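Local coordinates for protein SsRai1 (Scheffersomyces stipitis, PDB 5BTO) that removes caps from the 5' ends of RNA, including the NAD cap, and binds and stimulates the exoribonuclease RAT1, at the interface of chains A and B. Residues are numbered along the deposited sequence; one frame, centred on the assembly and turned at random. Chains: chain A/B, SsRai1.

The interface of chains A and B. Residues chain A 11-15; chain B 46, 49-50.
A:Ser13 CB and OG lie above one face of the B:Glu50 carboxylate, displaced toward OE2 rather than centred over it. Both chains are Rai1 of the DXO/Dom3Z family, with a PD-(D/E)XK nuclease-like domain. More squarely over the same face sits B:Ile46 CG1 of the same helix, 3.8 Å from B:Glu50 CD. A:Ser13 OG donates a hydrogen bond to B:Glu50 OE2 at 2.6 Å, from the anti side and 35° out of the carboxylate plane. The A:Gln15 amide is turned 87° from this plane and does not touch the carboxylate. It passes the start of the side chain, A:Gln15 CD packing 4.0 Å from B:Glu50 CB. A:Gln15 OE1 is modelled 2.9 Å from B:Asp49 O. Both can only accept, so the amide orientation is doubtful; a flipped amide would present NE2 as donor. The pairing is seen in the crystal assembly and may not be a biological dimer.

A:Ser13 follows strand 9-12 and faces the C-terminal end of helix 44-50. Its OG lies anti to the backbone N (chi1 176°). There it bonds B:Glu50 and also accepts from A:Gln15 N at 2.9 Å, which ties the hydroxyl to its own loop. Water 2 bridges A:Leu14 N to B:Glu50 OE2, giving this oxygen a second partner. Water 1 joins A:Ser13 N to B:Asp49 OD2, 2.7 Å from that carboxylate oxygen. Between these polar links, A:Ser13 CB packs 3.6 Å from B:Asp49 CB.

At the strand, the end of B:Ile46 meets the A:Thr11 methyl at a slant, CD1 to CG2 3.7 Å.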
loop_
_atom_site.group_PDB
_atom_site.type_symbol
_atom_site.label_atom_id
_atom_site.label_comp_id
_atom_site.label_asym_id
_atom_site.label_seq_id
_atom_site.Cartn_x
_atom_site.Cartn_y
_atom_site.Cartn_z
ATOM N N THR A 11 -6.246 -6.490 -3.157
ATOM C CA THR A 11 -4.874 -6.429 -2.640
ATOM C C THR A 11 -4.643 -5.173 -1.819
ATOM O O THR A 11 -5.087 -4.092 -2.183
ATOM C CB THR A 11 -3.829 -6.482 -3.791
ATOM O OG1 THR A 11 -3.969 -7.718 -4.500
ATOM C CG2 THR A 11 -2.408 -6.367 -3.242
ATOM N N LEU A 12 -3.955 -5.330 -0.686
ATOM C CA LEU A 12 -3.558 -4.200 0.138
ATOM C C LEU A 12 -2.045 -4.019 0.036
ATOM O O LEU A 12 -1.298 -4.969 0.238
ATOM C CB LEU A 12 -3.955 -4.446 1.609
ATOM C CG LEU A 12 -3.579 -3.335 2.592
ATOM C CD1 LEU A 12 -4.368 -2.051 2.353
ATOM C CD2 LEU A 12 -3.763 -3.803 4.048
ATOM N N SER A 13 -1.602 -2.806 -0.291
ATOM C CA SER A 13 -0.170 -2.502 -0.351
ATOM C C SER A 13 0.497 -2.735 0.995
ATOM O O SER A 13 -0.022 -2.307 2.021
ATOM C CB SER A 13 0.076 -1.044 -0.711
ATOM O OG SER A 13 1.473 -0.774 -0.666
ATOM N N LEU A 14 1.658 -3.380 0.981
ATOM C CA LEU A 14 2.429 -3.545 2.215
ATOM C C LEU A 14 2.874 -2.192 2.763
ATOM O O LEU A 14 3.282 -2.087 3.926
ATOM C CB LEU A 14 3.669 -4.415 1.975
ATOM C CG LEU A 14 3.424 -5.872 1.585
ATOM C CD1 LEU A 14 4.752 -6.609 1.534
ATOM C CD2 LEU A 14 2.464 -6.554 2.554
ATOM N N GLN A 15 2.832 -1.167 1.914
ATOM C CA GLN A 15 3.219 0.183 2.308
ATOM C C GLN A 15 2.087 0.960 2.985
ATOM O O GLN A 15 2.282 2.096 3.389
ATOM C CB GLN A 15 3.729 0.976 1.091
ATOM C CG GLN A 15 4.955 0.378 0.451
ATOM C CD GLN A 15 5.565 1.286 -0.608
ATOM O OE1 GLN A 15 4.892 2.160 -1.168
ATOM N NE2 GLN A 15 6.842 1.086 -0.889
ATOM N N ILE B 46 -4.453 1.435 -3.674
ATOM C CA ILE B 46 -3.125 0.910 -3.959
ATOM C C ILE B 46 -2.303 1.879 -4.815
ATOM O O ILE B 46 -1.084 1.959 -4.676
ATOM C CB ILE B 46 -3.172 -0.519 -4.538
ATOM C CG1 ILE B 46 -1.890 -1.283 -4.172
ATOM C CG2 ILE B 46 -3.457 -0.499 -6.018
ATOM C CD1 ILE B 46 -2.047 -2.794 -4.215
ATOM N N ASP B 49 -1.041 4.267 -2.263
ATOM C CA ASP B 49 -0.177 3.657 -1.244
ATOM C C ASP B 49 1.198 3.281 -1.788
ATOM O O ASP B 49 2.186 3.298 -1.048
ATOM C CB ASP B 49 -0.817 2.392 -0.666
ATOM C CG ASP B 49 -1.866 2.684 0.399
ATOM O OD1 ASP B 49 -2.005 3.847 0.842
ATOM O OD2 ASP B 49 -2.544 1.719 0.803
ATOM N N GLU B 50 1.285 2.930 -3.069
ATOM C CA GLU B 50 2.574 2.449 -3.562
ATOM C C GLU B 50 2.939 2.834 -4.998
ATOM O O GLU B 50 3.908 2.311 -5.537
ATOM C CB GLU B 50 2.710 0.928 -3.358
ATOM C CG GLU B 50 1.802 0.073 -4.252
ATOM C CD GLU B 50 1.944 -1.424 -4.007
ATOM O OE1 GLU B 50 1.662 -2.213 -4.929
ATOM O OE2 GLU B 50 2.328 -1.829 -2.887
HETATM O O HOH W 1 -3.184 -0.440 -0.768
HETATM O O HOH W 2 2.795 -4.288 -1.548
#